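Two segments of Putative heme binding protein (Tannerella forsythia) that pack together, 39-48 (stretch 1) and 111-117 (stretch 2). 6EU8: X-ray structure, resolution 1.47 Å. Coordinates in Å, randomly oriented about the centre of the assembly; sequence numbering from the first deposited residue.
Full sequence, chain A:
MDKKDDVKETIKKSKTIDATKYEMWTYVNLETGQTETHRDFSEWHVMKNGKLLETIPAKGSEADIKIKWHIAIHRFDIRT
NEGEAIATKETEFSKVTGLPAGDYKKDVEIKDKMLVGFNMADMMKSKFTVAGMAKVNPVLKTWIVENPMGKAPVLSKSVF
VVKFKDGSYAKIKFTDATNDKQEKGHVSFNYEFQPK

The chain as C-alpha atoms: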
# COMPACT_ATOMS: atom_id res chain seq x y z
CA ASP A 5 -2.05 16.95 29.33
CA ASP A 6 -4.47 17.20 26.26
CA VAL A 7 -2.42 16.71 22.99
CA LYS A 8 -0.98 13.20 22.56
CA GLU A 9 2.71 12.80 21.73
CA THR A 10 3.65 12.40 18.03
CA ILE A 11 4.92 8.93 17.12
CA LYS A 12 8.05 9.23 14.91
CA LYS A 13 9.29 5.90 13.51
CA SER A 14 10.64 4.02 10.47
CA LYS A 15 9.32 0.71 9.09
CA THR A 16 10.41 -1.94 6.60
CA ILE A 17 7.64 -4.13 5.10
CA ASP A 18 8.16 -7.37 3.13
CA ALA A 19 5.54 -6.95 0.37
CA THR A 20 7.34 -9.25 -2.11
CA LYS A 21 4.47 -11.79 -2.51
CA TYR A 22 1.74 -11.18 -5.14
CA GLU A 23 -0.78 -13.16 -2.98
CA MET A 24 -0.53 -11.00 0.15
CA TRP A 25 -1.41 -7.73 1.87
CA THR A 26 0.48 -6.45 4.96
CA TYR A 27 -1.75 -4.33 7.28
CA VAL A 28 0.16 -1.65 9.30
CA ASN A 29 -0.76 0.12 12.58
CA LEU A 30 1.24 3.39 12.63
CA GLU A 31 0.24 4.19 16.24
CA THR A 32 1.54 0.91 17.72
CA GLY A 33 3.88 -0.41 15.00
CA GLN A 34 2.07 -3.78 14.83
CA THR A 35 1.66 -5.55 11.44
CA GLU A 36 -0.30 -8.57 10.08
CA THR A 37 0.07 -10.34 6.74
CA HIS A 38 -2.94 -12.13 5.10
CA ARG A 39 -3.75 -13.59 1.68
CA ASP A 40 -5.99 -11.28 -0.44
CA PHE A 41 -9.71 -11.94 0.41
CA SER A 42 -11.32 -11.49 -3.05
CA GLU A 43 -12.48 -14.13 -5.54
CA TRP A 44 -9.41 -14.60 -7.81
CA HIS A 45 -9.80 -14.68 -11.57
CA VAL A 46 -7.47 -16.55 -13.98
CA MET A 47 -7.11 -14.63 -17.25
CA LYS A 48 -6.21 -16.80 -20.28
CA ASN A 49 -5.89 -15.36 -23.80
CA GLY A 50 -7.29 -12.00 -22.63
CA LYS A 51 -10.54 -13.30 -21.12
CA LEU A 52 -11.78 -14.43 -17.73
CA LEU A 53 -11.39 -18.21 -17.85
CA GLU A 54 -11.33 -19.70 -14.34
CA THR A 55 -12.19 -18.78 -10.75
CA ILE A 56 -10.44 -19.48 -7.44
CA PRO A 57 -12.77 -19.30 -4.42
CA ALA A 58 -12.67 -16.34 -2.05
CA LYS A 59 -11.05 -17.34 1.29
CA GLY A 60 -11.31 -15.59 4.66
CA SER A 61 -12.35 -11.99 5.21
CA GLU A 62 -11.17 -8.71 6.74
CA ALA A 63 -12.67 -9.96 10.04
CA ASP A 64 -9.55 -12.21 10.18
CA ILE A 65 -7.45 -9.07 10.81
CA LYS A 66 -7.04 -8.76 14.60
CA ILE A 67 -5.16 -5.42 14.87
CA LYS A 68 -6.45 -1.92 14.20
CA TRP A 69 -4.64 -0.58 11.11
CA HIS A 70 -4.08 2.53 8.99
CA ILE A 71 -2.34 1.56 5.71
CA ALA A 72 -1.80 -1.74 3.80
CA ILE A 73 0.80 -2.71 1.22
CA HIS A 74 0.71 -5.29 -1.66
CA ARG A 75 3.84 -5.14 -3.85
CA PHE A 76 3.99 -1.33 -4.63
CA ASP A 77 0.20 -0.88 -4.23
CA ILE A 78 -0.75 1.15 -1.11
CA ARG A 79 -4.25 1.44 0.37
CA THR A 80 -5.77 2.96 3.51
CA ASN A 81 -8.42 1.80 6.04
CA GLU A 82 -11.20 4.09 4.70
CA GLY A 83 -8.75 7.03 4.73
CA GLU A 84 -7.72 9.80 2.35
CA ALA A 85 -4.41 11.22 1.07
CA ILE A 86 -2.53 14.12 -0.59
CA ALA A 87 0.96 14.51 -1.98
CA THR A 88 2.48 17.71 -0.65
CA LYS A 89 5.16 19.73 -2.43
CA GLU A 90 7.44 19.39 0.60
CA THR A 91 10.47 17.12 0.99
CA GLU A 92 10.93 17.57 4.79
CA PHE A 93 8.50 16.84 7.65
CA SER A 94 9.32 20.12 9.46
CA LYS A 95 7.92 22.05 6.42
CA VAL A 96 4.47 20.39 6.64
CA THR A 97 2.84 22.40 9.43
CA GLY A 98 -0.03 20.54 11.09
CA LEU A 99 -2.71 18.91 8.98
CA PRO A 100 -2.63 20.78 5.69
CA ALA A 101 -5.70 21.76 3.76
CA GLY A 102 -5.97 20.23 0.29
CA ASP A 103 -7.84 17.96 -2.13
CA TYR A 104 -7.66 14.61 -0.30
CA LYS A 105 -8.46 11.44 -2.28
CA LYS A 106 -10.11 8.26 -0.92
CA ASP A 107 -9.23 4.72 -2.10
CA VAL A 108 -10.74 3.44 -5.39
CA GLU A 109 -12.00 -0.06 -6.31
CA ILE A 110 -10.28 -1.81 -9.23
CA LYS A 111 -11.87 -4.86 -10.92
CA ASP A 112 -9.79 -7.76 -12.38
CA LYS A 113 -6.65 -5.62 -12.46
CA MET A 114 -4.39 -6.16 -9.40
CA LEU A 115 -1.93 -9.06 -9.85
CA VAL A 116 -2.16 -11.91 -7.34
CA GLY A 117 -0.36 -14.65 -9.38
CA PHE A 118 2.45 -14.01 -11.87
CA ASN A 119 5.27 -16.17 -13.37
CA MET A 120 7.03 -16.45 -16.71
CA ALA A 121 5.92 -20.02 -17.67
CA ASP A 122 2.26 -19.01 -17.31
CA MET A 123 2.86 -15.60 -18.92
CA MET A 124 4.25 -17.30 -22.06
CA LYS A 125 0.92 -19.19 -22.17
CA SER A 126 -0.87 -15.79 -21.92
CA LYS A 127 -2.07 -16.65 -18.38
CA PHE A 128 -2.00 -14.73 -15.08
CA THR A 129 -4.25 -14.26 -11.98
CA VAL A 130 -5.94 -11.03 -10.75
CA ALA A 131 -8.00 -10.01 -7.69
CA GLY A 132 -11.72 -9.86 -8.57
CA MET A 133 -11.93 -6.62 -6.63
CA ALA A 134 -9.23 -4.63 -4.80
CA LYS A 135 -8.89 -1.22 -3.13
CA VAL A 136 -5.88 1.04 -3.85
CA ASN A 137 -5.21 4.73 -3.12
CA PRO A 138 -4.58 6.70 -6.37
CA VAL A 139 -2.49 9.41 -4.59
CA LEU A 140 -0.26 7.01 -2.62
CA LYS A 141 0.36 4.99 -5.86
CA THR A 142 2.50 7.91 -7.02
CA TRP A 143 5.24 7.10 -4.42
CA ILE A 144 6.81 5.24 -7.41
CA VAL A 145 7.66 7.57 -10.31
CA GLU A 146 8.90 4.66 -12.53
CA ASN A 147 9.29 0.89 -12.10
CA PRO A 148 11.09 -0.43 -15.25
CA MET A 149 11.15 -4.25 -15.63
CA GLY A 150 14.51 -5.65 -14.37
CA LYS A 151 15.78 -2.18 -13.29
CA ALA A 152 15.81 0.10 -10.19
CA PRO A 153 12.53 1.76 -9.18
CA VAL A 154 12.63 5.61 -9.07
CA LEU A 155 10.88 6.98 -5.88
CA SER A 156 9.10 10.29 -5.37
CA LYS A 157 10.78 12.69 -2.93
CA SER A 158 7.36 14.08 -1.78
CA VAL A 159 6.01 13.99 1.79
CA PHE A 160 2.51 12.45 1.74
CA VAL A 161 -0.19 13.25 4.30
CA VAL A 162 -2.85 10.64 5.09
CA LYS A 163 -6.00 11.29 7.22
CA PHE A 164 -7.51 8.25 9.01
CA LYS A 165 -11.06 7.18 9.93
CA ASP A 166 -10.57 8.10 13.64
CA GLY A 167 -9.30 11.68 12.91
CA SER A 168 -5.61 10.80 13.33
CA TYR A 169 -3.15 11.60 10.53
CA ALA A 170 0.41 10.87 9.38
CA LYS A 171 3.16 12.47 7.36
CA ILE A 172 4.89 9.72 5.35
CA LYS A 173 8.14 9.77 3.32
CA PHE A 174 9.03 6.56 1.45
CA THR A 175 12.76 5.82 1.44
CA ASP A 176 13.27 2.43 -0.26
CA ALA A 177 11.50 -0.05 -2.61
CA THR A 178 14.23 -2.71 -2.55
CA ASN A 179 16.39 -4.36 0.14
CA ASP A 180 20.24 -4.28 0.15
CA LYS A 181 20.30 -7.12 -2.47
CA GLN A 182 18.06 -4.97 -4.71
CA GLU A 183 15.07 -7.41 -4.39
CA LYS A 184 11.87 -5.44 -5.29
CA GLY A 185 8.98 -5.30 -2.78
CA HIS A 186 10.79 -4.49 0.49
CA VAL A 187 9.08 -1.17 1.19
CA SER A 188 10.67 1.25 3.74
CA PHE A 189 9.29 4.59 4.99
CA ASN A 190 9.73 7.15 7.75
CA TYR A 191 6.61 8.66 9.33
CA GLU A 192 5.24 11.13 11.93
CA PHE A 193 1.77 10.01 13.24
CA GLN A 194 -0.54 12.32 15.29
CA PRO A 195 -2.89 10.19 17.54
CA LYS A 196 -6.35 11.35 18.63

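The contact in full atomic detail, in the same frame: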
# COMPACT_ATOMS: atom_id res chain seq x y z
N ARG A 39 -3.41 -13.39 3.08
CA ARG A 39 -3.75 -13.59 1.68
C ARG A 39 -4.96 -12.73 1.28
O ARG A 39 -5.93 -12.63 2.04
CB ARG A 39 -4.06 -15.09 1.43
CG ARG A 39 -4.42 -15.48 0.00
CD ARG A 39 -4.74 -16.98 -0.08
NE ARG A 39 -5.15 -17.46 -1.40
CZ ARG A 39 -6.34 -17.27 -1.96
NH1 ARG A 39 -7.25 -16.58 -1.31
NH2 ARG A 39 -6.60 -17.76 -3.17
N ASP A 40 -4.87 -12.08 0.13
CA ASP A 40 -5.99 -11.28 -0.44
C ASP A 40 -7.31 -12.04 -0.34
O ASP A 40 -7.35 -13.24 -0.65
CB ASP A 40 -5.64 -10.85 -1.88
CG ASP A 40 -6.75 -10.08 -2.56
OD1 ASP A 40 -7.71 -10.73 -3.02
OD2 ASP A 40 -6.65 -8.82 -2.64
N PHE A 41 -8.38 -11.34 0.09
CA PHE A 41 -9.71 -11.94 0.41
C PHE A 41 -10.74 -11.97 -0.73
O PHE A 41 -11.87 -12.45 -0.54
CB PHE A 41 -10.35 -11.21 1.65
CG PHE A 41 -9.47 -11.19 2.89
CD1 PHE A 41 -9.07 -12.36 3.50
CD2 PHE A 41 -9.03 -9.99 3.44
CE1 PHE A 41 -8.27 -12.35 4.65
CE2 PHE A 41 -8.19 -9.97 4.57
CZ PHE A 41 -7.81 -11.17 5.16
N SER A 42 -10.37 -11.53 -1.94
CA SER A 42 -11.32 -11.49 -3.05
C SER A 42 -11.44 -12.86 -3.76
O SER A 42 -10.62 -13.75 -3.54
CB SER A 42 -10.92 -10.38 -4.03
OG SER A 42 -9.77 -10.72 -4.77
N GLU A 43 -12.45 -13.00 -4.62
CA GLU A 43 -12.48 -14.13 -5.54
C GLU A 43 -11.39 -13.86 -6.62
O GLU A 43 -11.34 -12.78 -7.19
CB GLU A 43 -13.86 -14.32 -6.19
CG GLU A 43 -13.89 -15.51 -7.12
CD GLU A 43 -15.27 -15.77 -7.68
OE1 GLU A 43 -15.65 -15.14 -8.70
OE2 GLU A 43 -15.98 -16.58 -7.03
N TRP A 44 -10.50 -14.82 -6.83
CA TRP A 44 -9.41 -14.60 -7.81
C TRP A 44 -9.81 -15.13 -9.17
O TRP A 44 -10.54 -16.13 -9.28
CB TRP A 44 -8.13 -15.25 -7.34
CG TRP A 44 -7.47 -14.64 -6.12
CD1 TRP A 44 -7.94 -13.61 -5.32
CD2 TRP A 44 -6.26 -15.09 -5.50
NE1 TRP A 44 -7.06 -13.38 -4.29
CE2 TRP A 44 -6.02 -14.27 -4.38
CE3 TRP A 44 -5.34 -16.09 -5.83
CZ2 TRP A 44 -4.90 -14.45 -3.54
CZ3 TRP A 44 -4.24 -16.28 -5.00
CH2 TRP A 44 -4.00 -15.44 -3.90
N HIS A 45 -9.35 -14.43 -10.21
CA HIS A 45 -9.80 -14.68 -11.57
C HIS A 45 -8.58 -14.94 -12.45
O HIS A 45 -7.66 -14.09 -12.53
CB HIS A 45 -10.65 -13.53 -12.09
CG HIS A 45 -11.98 -13.41 -11.37
ND1 HIS A 45 -12.67 -12.23 -11.27
CD2 HIS A 45 -12.74 -14.35 -10.77
CE1 HIS A 45 -13.79 -12.43 -10.59
NE2 HIS A 45 -13.85 -13.71 -10.26
N VAL A 46 -8.57 -16.14 -13.06
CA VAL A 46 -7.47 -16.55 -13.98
C VAL A 46 -7.82 -16.02 -15.36
O VAL A 46 -8.89 -16.31 -15.91
CB VAL A 46 -7.28 -18.07 -13.98
CG1 VAL A 46 -6.20 -18.51 -14.98
CG2 VAL A 46 -6.93 -18.58 -12.61
N MET A 47 -6.94 -15.19 -15.91
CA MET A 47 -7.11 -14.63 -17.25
C MET A 47 -6.27 -15.49 -18.19
O MET A 47 -5.10 -15.75 -17.91
CB MET A 47 -6.61 -13.19 -17.32
CG MET A 47 -7.36 -12.23 -16.46
SD MET A 47 -9.07 -12.09 -17.05
CE MET A 47 -9.76 -11.63 -15.49
N LYS A 48 -6.89 -15.97 -19.27
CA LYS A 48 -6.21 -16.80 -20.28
C LYS A 48 -6.63 -16.25 -21.64
O LYS A 48 -7.83 -16.12 -21.92
CB LYS A 48 -6.63 -18.28 -20.13
CG LYS A 48 -6.28 -19.19 -21.31
CD LYS A 48 -4.86 -19.71 -21.22
CE LYS A 48 -4.46 -20.42 -22.52
NZ LYS A 48 -3.08 -20.95 -22.39
N LYS A 111 -11.32 -3.55 -10.57
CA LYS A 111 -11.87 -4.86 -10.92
C LYS A 111 -10.96 -5.64 -11.90
O LYS A 111 -10.62 -5.13 -12.97
CB LYS A 111 -13.23 -4.65 -11.58
CG LYS A 111 -14.00 -5.91 -11.87
CD LYS A 111 -15.32 -5.59 -12.57
CE LYS A 111 -16.03 -6.83 -13.07
NZ LYS A 111 -17.33 -6.45 -13.70
N ASP A 112 -10.56 -6.85 -11.52
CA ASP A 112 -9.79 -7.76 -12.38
C ASP A 112 -8.54 -7.09 -12.92
O ASP A 112 -8.21 -7.20 -14.13
CB ASP A 112 -10.66 -8.30 -13.52
CG ASP A 112 -11.71 -9.29 -13.04
OD1 ASP A 112 -11.50 -9.99 -12.05
OD2 ASP A 112 -12.75 -9.43 -13.73
N LYS A 113 -7.83 -6.40 -12.04
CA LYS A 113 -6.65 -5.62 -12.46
C LYS A 113 -5.42 -5.87 -11.60
O LYS A 113 -4.30 -5.94 -12.13
CB LYS A 113 -6.99 -4.13 -12.53
CG LYS A 113 -7.71 -3.75 -13.83
CD LYS A 113 -8.40 -2.39 -13.77
CE LYS A 113 -9.11 -2.08 -15.09
NZ LYS A 113 -10.17 -1.05 -14.93
N MET A 114 -5.56 -6.01 -10.28
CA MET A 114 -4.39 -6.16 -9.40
C MET A 114 -3.82 -7.58 -9.44
O MET A 114 -4.56 -8.55 -9.20
CB MET A 114 -4.72 -5.77 -7.97
CG MET A 114 -3.49 -5.65 -7.05
SD MET A 114 -3.86 -5.40 -5.29
CE MET A 114 -4.38 -7.02 -4.85
N LEU A 115 -2.52 -7.73 -9.74
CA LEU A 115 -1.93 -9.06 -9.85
C LEU A 115 -1.82 -9.78 -8.53
O LEU A 115 -1.22 -9.26 -7.57
CB LEU A 115 -0.50 -8.99 -10.43
CG LEU A 115 -0.33 -8.93 -11.93
CD1 LEU A 115 1.15 -8.71 -12.24
CD2 LEU A 115 -0.78 -10.23 -12.56
N VAL A 116 -2.35 -11.01 -8.48
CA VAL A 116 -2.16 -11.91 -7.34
C VAL A 116 -1.43 -13.24 -7.66
O VAL A 116 -1.14 -14.00 -6.75
CB VAL A 116 -3.51 -12.20 -6.62
CG1 VAL A 116 -4.10 -10.92 -6.01
CG2 VAL A 116 -4.53 -12.84 -7.56
N GLY A 117 -1.09 -13.43 -8.94
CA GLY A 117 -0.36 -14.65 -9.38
C GLY A 117 0.31 -14.31 -10.71
O GLY A 117 -0.37 -13.98 -11.69

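The two stretches meet through side chains rather than backbone pairing: the nearest CA atoms lie 7.0 Å apart for His45 and Asp112 and 7.7 Å for Trp44 and Val116, and no main-chain hydrogen bond crosses between them. The contact is small, burying 288 Å² over both sides.

One polar link joins them. His45 ND1 donates to Asp112 OD1 at 2.6 Å with an N-H...O angle of 164°, and the carboxylate oxygen sits near the plane of the imidazole, where the nitrogen's hydrogen points. On the same ring, His45 NE2 donates to Glu43 OE1 (2.8 Å, 169°), so both ring nitrogens act as donors, as expected of a doubly protonated, positively charged imidazole between two carboxylates.

The apolar contact centres on Val116. Its CG2 lies 3.7 Å from the centroid of the Trp44 five-membered ring and 19° off the ring normal, a CH-pi arrangement over the face. The indole is also tethered at its edge, where Trp44 NE1 donates to Asp40 OD1 (3.0 Å, 150°); that oxygen also accepts from Ser42 N and Ser42 OG, at 3.0 and 2.7 Å.

Looser van der Waals contacts flank these: Met114 CE reaches Asp40 OD2 at 3.6 Å, and Met47 CE lies 3.9 Å from Asp112 CG.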